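Local coordinates for protein D-galactonate dehydratase family member SEN1436 (Salmonella enterica subsp. enterica serovar Enteritidis, PDB 3TW9) that dehydrates D-gluconate to 2-dehydro-3-deoxy-D-gluconate with low activity in vitro, as a magnesium-dependent member of the mandelate racemase/muconate lactonizing enzyme family, at residues Lys35-Val48 with Ile412-Gly424. Sequence-based numbering, arbitrary orientation.
Sequences KTILTAPGGIDLAV and IDEAKAAKYPCEG
Ala40 N donates to Tyr420 O (2.8 Å) where 412-424, a short helix leading into a loop, passes the hairpin formed by antiparallel strands 35-39 and 46-48; a water joins Leu38 O to Cys422 N. Next to this bond, Thr39 OG1 gives its proton to Ala417 O (2.8 Å), reached because OG1 lies anti to the backbone N (chi1 -174°). Ala417 O also accepts from Tyr420 N within the type I turn from Ala417 to Tyr420, so two donors grip it. Pro41 lays its CA over one face of the Tyr420 ring, a CH-pi contact 4.0 Å from the centroid. At the far end of the loop, the Asp45 carboxylate accepts two successive backbone N-H groups on its syn sides: Glu423 N at OD1 (2.9 Å), 20° out of plane, and Gly424 N at OD2 (2.9 Å). This pairing fixes the carboxylate's rotation, while Cys422 SG packs on Leu38 CB. Toward the helix, Ile37 CG2 meets Ile412 CD1 tip to tip (3.9 Å), and Lys35 NZ forms a salt bridge with the syn lone pair of Glu414 OE1 (2.8 Å); Glu414 OE2 pairs with Lys50. Segment 412-424 thus fastens onto the three-stranded sheet of the enolase-superfamily capping domain, whose Leu46 side chain lies about 6 Å from that of substrate-binding Asp354, with helix 70-85 against Leu38 and helix 383-388 against Pro41, Ala417 and Tyr420.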
loop_
_atom_site.group_PDB
_atom_site.type_symbol
_atom_site.label_atom_id
_atom_site.label_comp_id
_atom_site.label_asym_id
_atom_site.label_seq_id
_atom_site.Cartn_x
_atom_site.Cartn_y
_atom_site.Cartn_z
ATOM N N LYS C 35 -16.753 -23.358 0.213
ATOM C CA LYS C 35 -16.379 -24.556 -0.540
ATOM C C LYS C 35 -15.356 -24.344 -1.657
ATOM O O LYS C 35 -15.219 -23.246 -2.212
ATOM C CB LYS C 35 -17.613 -25.265 -1.081
ATOM C CG LYS C 35 -18.217 -24.606 -2.281
ATOM C CD LYS C 35 -19.393 -25.401 -2.831
ATOM C CE LYS C 35 -20.372 -24.453 -3.500
ATOM N NZ LYS C 35 -21.677 -25.076 -3.880
ATOM N N THR C 36 -14.658 -25.426 -1.978
ATOM C CA THR C 36 -13.629 -25.449 -2.996
ATOM C C THR C 36 -14.189 -26.171 -4.195
ATOM O O THR C 36 -14.531 -27.346 -4.110
ATOM C CB THR C 36 -12.362 -26.183 -2.544
ATOM O OG1 THR C 36 -11.901 -25.605 -1.332
ATOM C CG2 THR C 36 -11.255 -26.039 -3.586
ATOM N N ILE C 37 -14.280 -25.449 -5.304
ATOM C CA ILE C 37 -14.676 -26.028 -6.586
ATOM C C ILE C 37 -13.452 -26.363 -7.408
ATOM O O ILE C 37 -12.636 -25.480 -7.717
ATOM C CB ILE C 37 -15.625 -25.062 -7.363
ATOM C CG1 ILE C 37 -16.835 -24.700 -6.487
ATOM C CG2 ILE C 37 -16.058 -25.674 -8.720
ATOM C CD1 ILE C 37 -17.510 -23.360 -6.847
ATOM N N LEU C 38 -13.295 -27.645 -7.734
ATOM C CA LEU C 38 -12.197 -28.093 -8.566
ATOM C C LEU C 38 -12.662 -28.385 -9.999
ATOM O O LEU C 38 -13.532 -29.229 -10.225
ATOM C CB LEU C 38 -11.535 -29.330 -7.967
ATOM C CG LEU C 38 -10.765 -29.191 -6.639
ATOM C CD1 LEU C 38 -10.048 -30.500 -6.402
ATOM C CD2 LEU C 38 -9.750 -28.081 -6.686
ATOM N N THR C 39 -12.066 -27.705 -10.966
ATOM C CA THR C 39 -12.514 -27.820 -12.372
ATOM C C THR C 39 -11.339 -27.588 -13.334
ATOM O O THR C 39 -10.422 -26.827 -13.030
ATOM C CB THR C 39 -13.714 -26.848 -12.662
ATOM O OG1 THR C 39 -14.228 -27.068 -13.987
ATOM C CG2 THR C 39 -13.315 -25.363 -12.488
ATOM N N ALA C 40 -11.348 -28.249 -14.487
ATOM C CA ALA C 40 -10.278 -28.041 -15.467
ATOM C C ALA C 40 -10.799 -27.826 -16.913
ATOM O O ALA C 40 -10.432 -28.586 -17.808
ATOM C CB ALA C 40 -9.319 -29.216 -15.434
ATOM N N PRO C 41 -11.642 -26.796 -17.140
ATOM C CA PRO C 41 -12.213 -26.607 -18.492
ATOM C C PRO C 41 -11.196 -26.322 -19.594
ATOM O O PRO C 41 -11.462 -26.599 -20.783
ATOM C CB PRO C 41 -13.135 -25.390 -18.312
ATOM C CG PRO C 41 -13.342 -25.256 -16.864
ATOM C CD PRO C 41 -12.069 -25.716 -16.241
ATOM N N GLY C 42 -10.040 -25.777 -19.206
ATOM C CA GLY C 42 -8.937 -25.536 -20.131
ATOM C C GLY C 42 -7.915 -26.647 -20.149
ATOM O O GLY C 42 -6.816 -26.469 -20.676
ATOM N N GLY C 43 -8.257 -27.796 -19.559
ATOM C CA GLY C 43 -7.328 -28.924 -19.478
ATOM C C GLY C 43 -6.213 -28.711 -18.458
ATOM O O GLY C 43 -5.181 -29.378 -18.507
ATOM N N ILE C 44 -6.437 -27.781 -17.530
ATOM C CA ILE C 44 -5.445 -27.430 -16.491
ATOM C C ILE C 44 -6.219 -27.346 -15.163
ATOM O O ILE C 44 -7.234 -26.639 -15.083
ATOM C CB ILE C 44 -4.776 -26.048 -16.785
ATOM C CG1 ILE C 44 -3.976 -26.058 -18.095
ATOM C CG2 ILE C 44 -3.852 -25.651 -15.619
ATOM C CD1 ILE C 44 -3.642 -24.675 -18.648
ATOM N N ASP C 45 -5.777 -28.070 -14.131
ATOM C CA ASP C 45 -6.511 -28.093 -12.853
ATOM C C ASP C 45 -6.605 -26.705 -12.209
ATOM O O ASP C 45 -5.592 -26.025 -12.044
ATOM C CB ASP C 45 -5.832 -29.054 -11.860
ATOM C CG ASP C 45 -5.967 -30.521 -12.260
ATOM O OD1 ASP C 45 -6.657 -30.849 -13.258
ATOM O OD2 ASP C 45 -5.380 -31.352 -11.554
ATOM N N LEU C 46 -7.823 -26.304 -11.863
ATOM C CA LEU C 46 -8.102 -25.030 -11.202
ATOM C C LEU C 46 -8.797 -25.254 -9.859
ATOM O O LEU C 46 -9.540 -26.235 -9.691
ATOM C CB LEU C 46 -8.998 -24.137 -12.071
ATOM C CG LEU C 46 -8.666 -23.928 -13.547
ATOM C CD1 LEU C 46 -9.783 -23.133 -14.250
ATOM C CD2 LEU C 46 -7.267 -23.261 -13.748
ATOM N N ALA C 47 -8.544 -24.351 -8.910
ATOM C CA ALA C 47 -9.317 -24.302 -7.664
ATOM C C ALA C 47 -9.929 -22.937 -7.516
ATOM O O ALA C 47 -9.255 -21.912 -7.587
ATOM C CB ALA C 47 -8.458 -24.612 -6.439
ATOM N N VAL C 48 -11.236 -22.935 -7.325
ATOM C CA VAL C 48 -11.983 -21.729 -7.102
ATOM C C VAL C 48 -12.738 -21.902 -5.794
ATOM O O VAL C 48 -13.445 -22.894 -5.599
ATOM C CB VAL C 48 -12.988 -21.454 -8.264
ATOM C CG1 VAL C 48 -13.938 -20.316 -7.895
ATOM C CG2 VAL C 48 -12.236 -21.147 -9.536
ATOM N N ILE C 412 -19.183 -18.379 -11.718
ATOM C CA ILE C 412 -18.926 -19.754 -12.076
ATOM C C ILE C 412 -20.253 -20.528 -12.149
ATOM O O ILE C 412 -21.141 -20.336 -11.318
ATOM C CB ILE C 412 -17.919 -20.441 -11.110
ATOM C CG1 ILE C 412 -17.495 -21.809 -11.665
ATOM C CG2 ILE C 412 -18.458 -20.493 -9.664
ATOM C CD1 ILE C 412 -16.325 -22.483 -10.913
ATOM N N ASP C 413 -20.384 -21.352 -13.184
ATOM C CA ASP C 413 -21.517 -22.264 -13.299
ATOM C C ASP C 413 -21.054 -23.611 -12.770
ATOM O O ASP C 413 -20.298 -24.332 -13.439
ATOM C CB ASP C 413 -21.952 -22.384 -14.770
ATOM C CG ASP C 413 -23.294 -23.110 -14.937
ATOM O OD1 ASP C 413 -23.533 -24.129 -14.263
ATOM O OD2 ASP C 413 -24.114 -22.657 -15.755
ATOM N N GLU C 414 -21.521 -23.949 -11.573
ATOM C CA GLU C 414 -21.101 -25.169 -10.886
ATOM C C GLU C 414 -21.467 -26.457 -11.617
ATOM O O GLU C 414 -20.684 -27.406 -11.621
ATOM C CB GLU C 414 -21.674 -25.162 -9.486
ATOM C CG GLU C 414 -21.096 -24.053 -8.631
ATOM C CD GLU C 414 -21.465 -24.207 -7.194
ATOM O OE1 GLU C 414 -21.221 -25.298 -6.631
ATOM O OE2 GLU C 414 -22.010 -23.239 -6.631
ATOM N N ALA C 415 -22.645 -26.491 -12.245
ATOM C CA ALA C 415 -23.035 -27.657 -13.056
ATOM C C ALA C 415 -22.105 -27.864 -14.250
ATOM O O ALA C 415 -21.690 -28.986 -14.531
ATOM C CB ALA C 415 -24.491 -27.561 -13.503
ATOM N N LYS C 416 -21.752 -26.779 -14.930
ATOM C CA LYS C 416 -20.806 -26.844 -16.057
ATOM C C LYS C 416 -19.357 -27.174 -15.615
ATOM O O LYS C 416 -18.655 -27.949 -16.276
ATOM C CB LYS C 416 -20.875 -25.562 -16.889
ATOM C CG LYS C 416 -22.220 -25.385 -17.612
ATOM C CD LYS C 416 -22.303 -24.053 -18.331
ATOM C CE LYS C 416 -23.608 -23.912 -19.121
ATOM N NZ LYS C 416 -23.690 -22.626 -19.863
ATOM N N ALA C 417 -18.949 -26.608 -14.483
ATOM C CA ALA C 417 -17.630 -26.887 -13.881
ATOM C C ALA C 417 -17.410 -28.362 -13.568
ATOM O O ALA C 417 -16.316 -28.894 -13.805
ATOM C CB ALA C 417 -17.447 -26.044 -12.618
ATOM N N ALA C 418 -18.463 -29.023 -13.076
ATOM C CA ALA C 418 -18.435 -30.446 -12.703
ATOM C C ALA C 418 -18.181 -31.385 -13.883
ATOM O O ALA C 418 -17.748 -32.533 -13.691
ATOM C CB ALA C 418 -19.740 -30.823 -11.984
ATOM N N LYS C 419 -18.408 -30.873 -15.099
ATOM C CA LYS C 419 -18.195 -31.629 -16.331
ATOM C C LYS C 419 -16.726 -31.779 -16.689
ATOM O O LYS C 419 -16.373 -32.624 -17.518
ATOM C CB LYS C 419 -18.941 -30.970 -17.489
ATOM C CG LYS C 419 -20.465 -31.005 -17.347
ATOM C CD LYS C 419 -21.141 -29.989 -18.275
ATOM C CE LYS C 419 -20.761 -30.168 -19.747
ATOM N NZ LYS C 419 -20.940 -28.904 -20.529
ATOM N N TYR C 420 -15.869 -30.959 -16.060
ATOM C CA TYR C 420 -14.421 -31.012 -16.284
ATOM C C TYR C 420 -13.672 -31.326 -14.984
ATOM O O TYR C 420 -13.077 -30.418 -14.382
ATOM C CB TYR C 420 -13.909 -29.674 -16.872
ATOM C CG TYR C 420 -14.732 -29.186 -18.048
ATOM C CD1 TYR C 420 -14.492 -29.665 -19.341
ATOM C CD2 TYR C 420 -15.766 -28.272 -17.861
ATOM C CE1 TYR C 420 -15.260 -29.224 -20.421
ATOM C CE2 TYR C 420 -16.538 -27.826 -18.935
ATOM C CZ TYR C 420 -16.279 -28.313 -20.201
ATOM O OH TYR C 420 -17.045 -27.868 -21.254
ATOM N N PRO C 421 -13.685 -32.609 -14.542
ATOM C CA PRO C 421 -12.991 -32.920 -13.290
ATOM C C PRO C 421 -11.479 -32.765 -13.430
ATOM O O PRO C 421 -10.924 -32.884 -14.527
ATOM C CB PRO C 421 -13.378 -34.381 -13.021
ATOM C CG PRO C 421 -13.674 -34.943 -14.360
ATOM C CD PRO C 421 -14.287 -33.816 -15.147
ATOM N N CYS C 422 -10.829 -32.439 -12.319
ATOM C CA CYS C 422 -9.369 -32.310 -12.292
ATOM C C CYS C 422 -8.664 -33.654 -12.477
ATOM O O CYS C 422 -9.216 -34.708 -12.174
ATOM C CB CYS C 422 -8.904 -31.611 -11.002
ATOM S SG CYS C 422 -9.251 -29.847 -10.947
ATOM N N GLU C 423 -7.433 -33.589 -12.975
ATOM C CA GLU C 423 -6.707 -34.760 -13.422
ATOM C C GLU C 423 -5.645 -35.179 -12.408
ATOM O O GLU C 423 -5.375 -36.366 -12.245
ATOM C CB GLU C 423 -6.103 -34.445 -14.796
ATOM C CG GLU C 423 -4.923 -35.287 -15.260
ATOM C CD GLU C 423 -4.233 -34.682 -16.474
ATOM O OE1 GLU C 423 -2.985 -34.669 -16.505
ATOM O OE2 GLU C 423 -4.940 -34.209 -17.391
ATOM N N GLY C 424 -5.046 -34.207 -11.719
ATOM C CA GLY C 424 -3.904 -34.496 -10.845
ATOM C C GLY C 424 -2.706 -34.979 -11.647
ATOM O O GLY C 424 -2.512 -34.564 -12.791
HETATM O O HOH W 1 -12.476 -32.255 -9.963
HETATM O O HOH W 2 -2.578 -31.834 -13.085
#